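Local coordinates for sporulation-control protein spo0M (Bacillus subtilis, PDB 5CL2) that controls expression of spo0A and is required for the cell to pass morphological stage 0 of sporulation, at residues V54-D58 against D59-R63; E237-E240 against E241-E245; V128-H131 against P132-N136. All blocks are in the same frame, centred on the assembly; numbering follows the deposited sequence.

In the fold
From the N terminus, contact 1 comes first: it closes the tight turn that joins strand 40-57 to strand 60-79. Contact 3 follows, where the chain leaves strand 120-128, a strand that carries two aspartates of the sodium site, and enters helix 132-143. Contact 2 is the last, a stretch of helix 236-248 near the C terminus. The three lie in series, so none encloses or crosses another. Contacts 2 and 3 nevertheless touch, L239 CD2 packing 3.8 Å from N136 CB where the two helices meet. Contact 1 stands apart, about 14 Å from contact 3 between nearest atoms, yet V54 bonds through its backbone to strand 146-155, the strand that follows helix 132-143.

Contact 1. Residues V54-D58 against D59-R63; sequences VIVKD and DEEHR
V54 and R63 face each other as a non-hydrogen-bonded antiparallel pair, and the CG2 methyl of V54 sits over the centre of the R63 guanidinium, 3.5 Å from R63 CZ. The arginine chain, extended from CG to NE, crosses the valine obliquely and presents one face of the guanidinium to that methyl. V54 CG1, set anti to the backbone N (chi1 -175°), reaches diagonally to E61, the partner of V56, and rests 3.9 Å from E61 CG. Both charged ends have partners elsewhere: R63 forms a salt bridge with D152 and E61 one with R210, the guanidinium still lying on V54 while E61 meets it through its aliphatic CG. H62 works on the opposite face of the sheet, paired with I55. I55 N donates to H62 O at 2.8 Å, nearly straight (172°), and H62 N returns a bond of 2.9 Å to I55 O. The imidazole edge lies close to that same carbonyl, with H62 CD2 3.6 Å from I55 O, while H62 NE2 comes within 4.2 Å of K57 CB. At the bend, D59 CA touches V56 CG1 at 3.8 Å, and the positive phi of D59 brings its CB beside the D58 carbonyl. K57 N donates to E60 O at 3.0 Å, just before the chain reverses. D58 and D59 both take left-handed backbone conformations, so the arrangement is a beta hairpin with a two-residue loop resembling a type I' turn.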
ATOM      1  N   VAL A  54     -15.713  -6.678   2.847  1.00 53.51           N
ATOM      2  CA  VAL A  54     -16.357  -7.450   3.905  1.00 50.77           C
ATOM      3  C   VAL A  54     -15.396  -7.647   5.061  1.00 51.01           C
ATOM      4  O   VAL A  54     -14.204  -7.917   4.877  1.00 51.37           O
ATOM      5  CB  VAL A  54     -16.850  -8.826   3.412  1.00 54.19           C
ATOM      6  CG1 VAL A  54     -17.618  -9.543   4.527  1.00 55.42           C
ATOM      7  CG2 VAL A  54     -17.746  -8.666   2.214  1.00 52.61           C
ATOM      8  N   ILE A  55     -15.941  -7.459   6.253  1.00 50.49           N
ATOM      9  CA  ILE A  55     -15.305  -7.796   7.511  1.00 49.73           C
ATOM     10  C   ILE A  55     -16.201  -8.780   8.259  1.00 53.72           C
ATOM     11  O   ILE A  55     -17.359  -8.481   8.556  1.00 57.37           O
ATOM     12  CB  ILE A  55     -15.084  -6.563   8.388  1.00 51.41           C
ATOM     13  CG1 ILE A  55     -14.095  -5.588   7.738  1.00 48.31           C
ATOM     14  CG2 ILE A  55     -14.641  -6.972   9.784  1.00 49.21           C
ATOM     15  CD1 ILE A  55     -13.909  -4.346   8.566  1.00 49.70           C
ATOM     16  N   VAL A  56     -15.677  -9.966   8.547  1.00 56.24           N
ATOM     17  CA  VAL A  56     -16.460 -10.962   9.264  1.00 55.89           C
ATOM     18  C   VAL A  56     -16.040 -11.024  10.729  1.00 53.88           C
ATOM     19  O   VAL A  56     -14.863 -11.149  11.040  1.00 57.58           O
ATOM     20  CB  VAL A  56     -16.333 -12.338   8.604  1.00 58.80           C
ATOM     21  CG1 VAL A  56     -17.160 -13.378   9.351  1.00 54.74           C
ATOM     22  CG2 VAL A  56     -16.791 -12.246   7.150  1.00 59.68           C
ATOM     23  N   LYS A  57     -17.011 -10.847  11.618  1.00 59.02           N
ATOM     24  CA  LYS A  57     -16.788 -11.015  13.053  1.00 64.91           C
ATOM     25  C   LYS A  57     -17.823 -11.956  13.638  1.00 64.74           C
ATOM     26  O   LYS A  57     -19.017 -11.728  13.479  1.00 63.71           O
ATOM     27  CB  LYS A  57     -16.851  -9.687  13.810  1.00 66.02           C
ATOM     28  CG  LYS A  57     -16.206  -9.759  15.212  1.00 67.07           C
ATOM     29  CD  LYS A  57     -16.960  -8.869  16.213  1.00 68.69           C
ATOM     30  CE  LYS A  57     -16.542  -9.097  17.655  1.00 67.84           C
ATOM     31  NZ  LYS A  57     -15.083  -9.351  17.810  1.00 73.72           N
ATOM     32  N   ASP A  58     -17.362 -13.006  14.313  1.00 57.78           N
ATOM     33  CA  ASP A  58     -18.256 -13.982  14.935  1.00 56.60           C
ATOM     34  C   ASP A  58     -19.278 -14.509  13.936  1.00 55.25           C
ATOM     35  O   ASP A  58     -20.460 -14.604  14.250  1.00 58.90           O
ATOM     36  CB  ASP A  58     -18.983 -13.359  16.137  1.00 55.56           C
ATOM     37  CG  ASP A  58     -18.020 -12.891  17.221  1.00 58.47           C
ATOM     38  OD1 ASP A  58     -16.869 -13.383  17.252  1.00 63.74           O
ATOM     39  OD2 ASP A  58     -18.424 -12.062  18.063  1.00 59.43           O
ATOM     40  N   ASP A  59     -18.798 -14.835  12.738  1.00 58.00           N
ATOM     41  CA  ASP A  59     -19.618 -15.294  11.611  1.00 60.94           C
ATOM     42  C   ASP A  59     -20.765 -14.342  11.195  1.00 64.93           C
ATOM     43  O   ASP A  59     -21.810 -14.804  10.724  1.00 67.15           O
ATOM     44  CB  ASP A  59     -20.201 -16.688  11.889  1.00 57.52           C
ATOM     45  CG  ASP A  59     -19.124 -17.782  11.928  1.00 59.75           C
ATOM     46  OD1 ASP A  59     -18.323 -17.864  10.967  1.00 57.10           O
ATOM     47  OD2 ASP A  59     -19.090 -18.560  12.914  1.00 55.90           O
ATOM     48  N   GLU A  60     -20.575 -13.030  11.327  1.00 63.27           N
ATOM     49  CA  GLU A  60     -21.498 -12.124  10.638  1.00 65.83           C
ATOM     50  C   GLU A  60     -20.694 -11.179   9.759  1.00 59.87           C
ATOM     51  O   GLU A  60     -19.588 -10.722  10.126  1.00 55.49           O
ATOM     52  CB  GLU A  60     -22.372 -11.318  11.617  1.00 68.54           C
ATOM     53  CG  GLU A  60     -21.635 -10.850  12.847  1.00 72.35           C
ATOM     54  CD  GLU A  60     -22.497 -10.606  14.077  1.00 80.69           C
ATOM     55  OE1 GLU A  60     -23.726 -10.860  14.030  1.00 80.12           O
ATOM     56  OE2 GLU A  60     -21.906 -10.209  15.116  1.00 80.52           O
ATOM     57  N   GLU A  61     -21.251 -10.952   8.573  1.00 57.01           N
ATOM     58  CA  GLU A  61     -20.707 -10.036   7.585  1.00 60.17           C
ATOM     59  C   GLU A  61     -21.092  -8.592   7.904  1.00 58.78           C
ATOM     60  O   GLU A  61     -22.264  -8.284   8.119  1.00 58.50           O
ATOM     61  CB  GLU A  61     -21.204 -10.410   6.191  1.00 62.73           C
ATOM     62  CG  GLU A  61     -20.620 -11.710   5.649  1.00 70.35           C
ATOM     63  CD  GLU A  61     -21.141 -12.033   4.260  1.00 73.80           C
ATOM     64  OE1 GLU A  61     -22.064 -11.318   3.790  1.00 72.92           O
ATOM     65  OE2 GLU A  61     -20.618 -12.987   3.641  1.00 68.37           O
ATOM     66  N   HIS A  62     -20.080  -7.735   7.978  1.00 62.53           N
ATOM     67  CA  HIS A  62     -20.231  -6.281   8.027  1.00 61.15           C
ATOM     68  C   HIS A  62     -19.565  -5.762   6.764  1.00 58.02           C
ATOM     69  O   HIS A  62     -18.429  -6.154   6.495  1.00 53.14           O
ATOM     70  CB  HIS A  62     -19.550  -5.688   9.277  1.00 60.84           C
ATOM     71  CG  HIS A  62     -19.975  -6.337  10.556  1.00 67.67           C
ATOM     72  ND1 HIS A  62     -21.143  -5.997  11.212  1.00 77.29           N
ATOM     73  CD2 HIS A  62     -19.413  -7.332  11.282  1.00 69.80           C
ATOM     74  CE1 HIS A  62     -21.271  -6.748  12.295  1.00 76.44           C
ATOM     75  NE2 HIS A  62     -20.235  -7.567  12.360  1.00 69.21           N
ATOM     76  N   ARG A  63     -20.237  -4.932   5.972  1.00 50.55           N
ATOM     77  CA  ARG A  63     -19.563  -4.292   4.845  1.00 46.93           C
ATOM     78  C   ARG A  63     -19.213  -2.837   5.164  1.00 51.16           C
ATOM     79  O   ARG A  63     -20.030  -2.078   5.691  1.00 46.25           O
ATOM     80  CB  ARG A  63     -20.386  -4.348   3.572  1.00 53.64           C
ATOM     81  CG  ARG A  63     -20.305  -5.654   2.863  1.00 58.19           C
ATOM     82  CD  ARG A  63     -21.089  -5.615   1.564  1.00 69.12           C
ATOM     83  NE  ARG A  63     -21.055  -6.924   0.919  1.00 72.55           N
ATOM     84  CZ  ARG A  63     -20.139  -7.302   0.028  1.00 72.78           C
ATOM     85  NH1 ARG A  63     -19.152  -6.476  -0.341  1.00 65.98           N
ATOM     86  NH2 ARG A  63     -20.209  -8.521  -0.492  1.00 73.73           N
TER

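Contact 2. Residues E237-E240 against E241-E245; sequences EELE and EVLEE
L239 and L243, one helical turn apart, lie side by side and point the same way, with L239 CG 3.9 Å from L243 CD1. CG of L243 is anti to its carbonyl carbon (chi1 -67°), which lays the branch back along the helix, 3.2 Å from L239 O, the atom that accepts from L243 N. The pair packs on F228 of strand 224-229, and helix 132-143 covers it through N136 at L239 and A140 at L243. Cutting L243 back to an alanine is likely to take from L239 the methyl it lies beside and to open a gap toward F228 and A140. V242 also reaches F228, while its CG2 methyl presses back on the preceding turn, 3.0 Å from E238 O. The glutamates take up a different arrangement. E238, bent at chi2, crosses E241 at about a right angle, their carboxylate planes 60° apart and E238 OE1 4.1 Å from E241 OE2. E241 CG, with chi1 at an unusual -31°, lies 3.2 Å from E237 O, the acceptor of E241 N. E240 points to the neighbouring helix instead and bonds through OE2 to N143. The segment is thus amphipathic: L239, V242 and L243 pack toward F228, one glutamate has an amide partner, and the close E238 and E241 carboxylates, with like charges, would probably raise each other's affinity for a proton.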
ATOM      1  N   GLU A 237      -0.718 -20.113 -23.514  1.00 85.52           N
ATOM      2  CA  GLU A 237      -0.262 -21.507 -23.350  1.00 83.87           C
ATOM      3  C   GLU A 237       0.634 -21.724 -22.148  1.00 77.30           C
ATOM      4  O   GLU A 237       0.310 -22.487 -21.201  1.00 76.93           O
ATOM      5  CB  GLU A 237       0.493 -21.967 -24.592  1.00 85.29           C
ATOM      6  CG  GLU A 237      -0.246 -21.765 -25.891  1.00 95.23           C
ATOM      7  CD  GLU A 237       0.600 -22.127 -27.099  1.00104.71           C
ATOM      8  OE1 GLU A 237       1.837 -22.265 -26.946  1.00103.04           O
ATOM      9  OE2 GLU A 237       0.025 -22.287 -28.199  1.00112.23           O
ATOM     10  N   GLU A 238       1.762 -21.028 -22.186  1.00 77.23           N
ATOM     11  CA  GLU A 238       2.802 -21.243 -21.207  1.00 75.46           C
ATOM     12  C   GLU A 238       2.262 -20.854 -19.844  1.00 74.90           C
ATOM     13  O   GLU A 238       2.631 -21.451 -18.824  1.00 73.12           O
ATOM     14  CB  GLU A 238       4.029 -20.410 -21.562  1.00 73.21           C
ATOM     15  CG  GLU A 238       5.187 -20.588 -20.616  1.00 78.53           C
ATOM     16  CD  GLU A 238       5.887 -21.917 -20.788  1.00 78.07           C
ATOM     17  OE1 GLU A 238       5.497 -22.701 -21.684  1.00 80.20           O
ATOM     18  OE2 GLU A 238       6.845 -22.163 -20.028  1.00 76.93           O
ATOM     19  N   LEU A 239       1.315 -19.914 -19.858  1.00 72.23           N
ATOM     20  CA  LEU A 239       0.555 -19.513 -18.681  1.00 70.18           C
ATOM     21  C   LEU A 239      -0.254 -20.669 -18.083  1.00 65.52           C
ATOM     22  O   LEU A 239      -0.117 -20.956 -16.884  1.00 58.74           O
ATOM     23  CB  LEU A 239      -0.380 -18.346 -19.030  1.00 71.12           C
ATOM     24  CG  LEU A 239      -1.112 -17.671 -17.870  1.00 66.32           C
ATOM     25  CD1 LEU A 239      -0.101 -17.277 -16.804  1.00 60.75           C
ATOM     26  CD2 LEU A 239      -1.917 -16.465 -18.365  1.00 63.83           C
ATOM     27  N   GLU A 240      -1.090 -21.339 -18.885  1.00 64.40           N
ATOM     28  CA  GLU A 240      -1.843 -22.451 -18.310  1.00 62.75           C
ATOM     29  C   GLU A 240      -0.954 -23.540 -17.776  1.00 67.99           C
ATOM     30  O   GLU A 240      -1.328 -24.190 -16.793  1.00 63.49           O
ATOM     31  CB  GLU A 240      -2.779 -23.135 -19.291  1.00 65.61           C
ATOM     32  CG  GLU A 240      -3.595 -22.292 -20.200  1.00 71.35           C
ATOM     33  CD  GLU A 240      -4.837 -23.054 -20.588  1.00 68.18           C
ATOM     34  OE1 GLU A 240      -4.885 -24.283 -20.302  1.00 59.87           O
ATOM     35  OE2 GLU A 240      -5.753 -22.439 -21.173  1.00 71.98           O
ATOM     36  N   GLU A 241       0.211 -23.770 -18.396  1.00 66.74           N
ATOM     37  CA  GLU A 241       0.985 -24.906 -17.902  1.00 66.63           C
ATOM     38  C   GLU A 241       1.739 -24.503 -16.640  1.00 63.67           C
ATOM     39  O   GLU A 241       1.927 -25.330 -15.737  1.00 60.00           O
ATOM     40  CB  GLU A 241       1.969 -25.454 -18.942  1.00 72.10           C
ATOM     41  CG  GLU A 241       1.555 -25.327 -20.398  1.00 76.28           C
ATOM     42  CD  GLU A 241       2.551 -26.010 -21.340  1.00 87.48           C
ATOM     43  OE1 GLU A 241       3.207 -26.993 -20.903  1.00 88.42           O
ATOM     44  OE2 GLU A 241       2.689 -25.554 -22.503  1.00 84.66           O
ATOM     45  N   VAL A 242       2.110 -23.226 -16.540  1.00 63.28           N
ATOM     46  CA  VAL A 242       2.711 -22.754 -15.300  1.00 63.70           C
ATOM     47  C   VAL A 242       1.696 -22.845 -14.161  1.00 60.77           C
ATOM     48  O   VAL A 242       2.021 -23.279 -13.050  1.00 58.88           O
ATOM     49  CB  VAL A 242       3.234 -21.302 -15.433  1.00 66.28           C
ATOM     50  CG1 VAL A 242       3.668 -20.752 -14.076  1.00 63.22           C
ATOM     51  CG2 VAL A 242       4.388 -21.239 -16.427  1.00 66.69           C
ATOM     52  N   LEU A 243       0.456 -22.474 -14.453  1.00 59.49           N
ATOM     53  CA  LEU A 243      -0.606 -22.529 -13.454  1.00 61.57           C
ATOM     54  C   LEU A 243      -0.899 -23.978 -13.040  1.00 55.75           C
ATOM     55  O   LEU A 243      -1.042 -24.279 -11.845  1.00 52.30           O
ATOM     56  CB  LEU A 243      -1.856 -21.818 -13.989  1.00 60.06           C
ATOM     57  CG  LEU A 243      -1.590 -20.311 -14.129  1.00 57.33           C
ATOM     58  CD1 LEU A 243      -2.690 -19.601 -14.866  1.00 54.49           C
ATOM     59  CD2 LEU A 243      -1.323 -19.666 -12.770  1.00 56.67           C
ATOM     60  N   GLU A 244      -0.943 -24.877 -14.020  1.00 63.53           N
ATOM     61  CA  GLU A 244      -1.097 -26.324 -13.748  1.00 63.26           C
ATOM     62  C   GLU A 244       0.006 -26.839 -12.793  1.00 57.55           C
ATOM     63  O   GLU A 244      -0.273 -27.538 -11.801  1.00 58.63           O
ATOM     64  CB  GLU A 244      -1.090 -27.100 -15.070  1.00 60.87           C
ATOM     65  CG  GLU A 244      -1.586 -28.537 -14.989  1.00 71.65           C
ATOM     66  CD  GLU A 244      -1.633 -29.228 -16.354  1.00 73.98           C
ATOM     67  OE1 GLU A 244      -0.730 -28.995 -17.184  1.00 72.11           O
ATOM     68  OE2 GLU A 244      -2.626 -29.931 -16.631  1.00 75.70           O
ATOM     69  N   GLU A 245       1.251 -26.457 -13.080  1.00 61.26           N
ATOM     70  CA  GLU A 245       2.386 -26.801 -12.204  1.00 61.10           C
ATOM     71  C   GLU A 245       2.247 -26.251 -10.784  1.00 57.41           C
ATOM     72  O   GLU A 245       2.528 -26.962  -9.810  1.00 51.05           O
ATOM     73  CB  GLU A 245       3.720 -26.322 -12.789  1.00 62.90           C
ATOM     74  CG  GLU A 245       4.933 -26.913 -12.044  1.00 72.50           C
ATOM     75  CD  GLU A 245       6.230 -26.893 -12.847  1.00 80.04           C
ATOM     76  OE1 GLU A 245       6.187 -26.622 -14.066  1.00 87.50           O
ATOM     77  OE2 GLU A 245       7.301 -27.148 -12.252  1.00 81.35           O
TER

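Contact 3. Residues V128-H131 against P132-N136; sequences VEAH and PWIEN
H131 caps the N terminus of helix 132-143, its ring nitrogen ND1 accepting from W133 N at 3.1 Å. This N-cap is the tightly packed part of the contact. With CG anti to the backbone N (chi1 178°), the imidazole swings toward the first turn, and the donor reaches ND1 from 21° out of the ring plane. P132 then covers one face of the imidazole: its CD atom lies over that face, 3.6 Å from the ring centroid, in a CH-pi contact. The edge of the same ring points at the face of W133 in a T-shaped stack, planes 68° apart and H131 CE1 3.4 Å from W133 CD2. L191 touches both aromatic side chains, while helix 230-234 and L196 pack on W133. The H131 carbonyl serves the turn as well, taking a sound bond from E135 N and a weak one from I134 N. Proline suits the first helical position, since its nitrogen has no proton to donate. On the other side, the side chains of A130 and E135 meet little across the contact. A130 CB approaches I134 CG2 only to 4.3 Å, though I99 touches both residues. E135, an exposed residue, extends its chain beyond CG, and its OE1 stays 4.1 Å from A130 O, an acceptor like itself. Even here the backbone is held: E135 N lies in the carbonyl plane of H131, 2.9 Å from H131 O.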
ATOM      1  N   VAL A 128     -15.767  -1.782 -13.546  1.00 60.15           N
ATOM      2  CA  VAL A 128     -14.322  -1.940 -13.690  1.00 57.29           C
ATOM      3  C   VAL A 128     -14.003  -3.313 -14.242  1.00 57.78           C
ATOM      4  O   VAL A 128     -14.197  -4.323 -13.567  1.00 56.14           O
ATOM      5  CB  VAL A 128     -13.599  -1.760 -12.363  1.00 54.73           C
ATOM      6  CG1 VAL A 128     -12.115  -2.014 -12.550  1.00 49.67           C
ATOM      7  CG2 VAL A 128     -13.872  -0.365 -11.800  1.00 50.52           C
ATOM      8  N   GLU A 129     -13.518  -3.349 -15.476  1.00 61.73           N
ATOM      9  CA  GLU A 129     -13.259  -4.617 -16.146  1.00 63.34           C
ATOM     10  C   GLU A 129     -11.951  -5.264 -15.746  1.00 62.38           C
ATOM     11  O   GLU A 129     -11.023  -4.583 -15.327  1.00 59.65           O
ATOM     12  CB  GLU A 129     -13.272  -4.428 -17.655  1.00 68.12           C
ATOM     13  CG  GLU A 129     -14.620  -4.044 -18.213  1.00 67.99           C
ATOM     14  CD  GLU A 129     -14.565  -3.896 -19.707  1.00 77.77           C
ATOM     15  OE1 GLU A 129     -13.774  -3.051 -20.190  1.00 85.89           O
ATOM     16  OE2 GLU A 129     -15.302  -4.631 -20.395  1.00 79.06           O
ATOM     17  N   ALA A 130     -11.886  -6.586 -15.876  1.00 57.08           N
ATOM     18  CA  ALA A 130     -10.622  -7.271 -15.679  1.00 63.40           C
ATOM     19  C   ALA A 130      -9.593  -6.795 -16.689  1.00 58.33           C
ATOM     20  O   ALA A 130      -9.832  -6.783 -17.890  1.00 61.67           O
ATOM     21  CB  ALA A 130     -10.799  -8.783 -15.780  1.00 61.68           C
ATOM     22  N   HIS A 131      -8.443  -6.400 -16.177  1.00 54.36           N
ATOM     23  CA  HIS A 131      -7.305  -6.079 -17.004  1.00 57.39           C
ATOM     24  C   HIS A 131      -6.933  -7.352 -17.764  1.00 64.18           C
ATOM     25  O   HIS A 131      -7.035  -8.453 -17.218  1.00 64.84           O
ATOM     26  CB  HIS A 131      -6.173  -5.568 -16.106  1.00 60.70           C
ATOM     27  CG  HIS A 131      -4.901  -5.240 -16.815  1.00 62.66           C
ATOM     28  ND1 HIS A 131      -4.041  -6.213 -17.285  1.00 64.89           N
ATOM     29  CD2 HIS A 131      -4.298  -4.057 -17.070  1.00 64.80           C
ATOM     30  CE1 HIS A 131      -2.985  -5.640 -17.830  1.00 64.79           C
ATOM     31  NE2 HIS A 131      -3.118  -4.328 -17.713  1.00 63.48           N
ATOM     32  N   PRO A 132      -6.516  -7.209 -19.027  1.00 66.71           N
ATOM     33  CA  PRO A 132      -6.192  -8.337 -19.912  1.00 63.73           C
ATOM     34  C   PRO A 132      -5.292  -9.426 -19.304  1.00 65.51           C
ATOM     35  O   PRO A 132      -5.571 -10.592 -19.552  1.00 65.23           O
ATOM     36  CB  PRO A 132      -5.484  -7.657 -21.080  1.00 64.61           C
ATOM     37  CG  PRO A 132      -6.166  -6.309 -21.168  1.00 64.15           C
ATOM     38  CD  PRO A 132      -6.477  -5.915 -19.739  1.00 65.02           C
ATOM     39  N   TRP A 133      -4.239  -9.080 -18.568  1.00 66.46           N
ATOM     40  CA  TRP A 133      -3.416 -10.112 -17.922  1.00 62.96           C
ATOM     41  C   TRP A 133      -4.243 -10.939 -16.949  1.00 64.20           C
ATOM     42  O   TRP A 133      -4.085 -12.165 -16.878  1.00 65.50           O
ATOM     43  CB  TRP A 133      -2.235  -9.511 -17.168  1.00 63.90           C
ATOM     44  CG  TRP A 133      -1.321  -8.637 -17.981  1.00 68.56           C
ATOM     45  CD1 TRP A 133      -1.215  -8.587 -19.340  1.00 69.92           C
ATOM     46  CD2 TRP A 133      -0.368  -7.703 -17.470  1.00 65.04           C
ATOM     47  NE1 TRP A 133      -0.261  -7.670 -19.706  1.00 70.77           N
ATOM     48  CE2 TRP A 133       0.271  -7.110 -18.576  1.00 69.60           C
ATOM     49  CE3 TRP A 133      -0.009  -7.294 -16.184  1.00 63.51           C
ATOM     50  CZ2 TRP A 133       1.254  -6.132 -18.433  1.00 70.26           C
ATOM     51  CZ3 TRP A 133       0.964  -6.316 -16.042  1.00 70.06           C
ATOM     52  CH2 TRP A 133       1.589  -5.751 -17.160  1.00 69.43           C
ATOM     53  N   ILE A 134      -5.101 -10.265 -16.178  1.00 61.54           N
ATOM     54  CA  ILE A 134      -5.956 -10.948 -15.217  1.00 57.75           C
ATOM     55  C   ILE A 134      -6.947 -11.817 -15.968  1.00 60.51           C
ATOM     56  O   ILE A 134      -7.217 -12.943 -15.565  1.00 62.08           O
ATOM     57  CB  ILE A 134      -6.713  -9.987 -14.300  1.00 58.26           C
ATOM     58  CG1 ILE A 134      -5.754  -9.287 -13.340  1.00 57.55           C
ATOM     59  CG2 ILE A 134      -7.775 -10.737 -13.495  1.00 53.53           C
ATOM     60  CD1 ILE A 134      -6.456  -8.247 -12.435  1.00 49.77           C
ATOM     61  N   GLU A 135      -7.492 -11.298 -17.061  1.00 61.77           N
ATOM     62  CA  GLU A 135      -8.452 -12.064 -17.844  1.00 63.49           C
ATOM     63  C   GLU A 135      -7.783 -13.294 -18.480  1.00 64.46           C
ATOM     64  O   GLU A 135      -8.409 -14.347 -18.637  1.00 65.38           O
ATOM     65  CB  GLU A 135      -9.079 -11.173 -18.914  1.00 63.62           C
ATOM     66  CG  GLU A 135     -10.271 -11.783 -19.626  1.00 68.54           C
ATOM     67  CD  GLU A 135     -11.184 -10.716 -20.214  1.00 79.27           C
ATOM     68  OE1 GLU A 135     -10.669  -9.685 -20.716  1.00 80.61           O
ATOM     69  OE2 GLU A 135     -12.418 -10.901 -20.168  1.00 84.53           O
ATOM     70  N   ASN A 136      -6.496 -13.168 -18.791  1.00 62.37           N
ATOM     71  CA  ASN A 136      -5.702 -14.296 -19.250  1.00 62.64           C
ATOM     72  C   ASN A 136      -5.593 -15.334 -18.147  1.00 63.98           C
ATOM     73  O   ASN A 136      -5.788 -16.526 -18.398  1.00 68.42           O
ATOM     74  CB  ASN A 136      -4.296 -13.854 -19.688  1.00 61.82           C
ATOM     75  CG  ASN A 136      -4.286 -13.128 -21.029  1.00 65.40           C
ATOM     76  OD1 ASN A 136      -5.314 -12.999 -21.693  1.00 65.57           O
ATOM     77  ND2 ASN A 136      -3.118 -12.627 -21.417  1.00 64.36           N
TER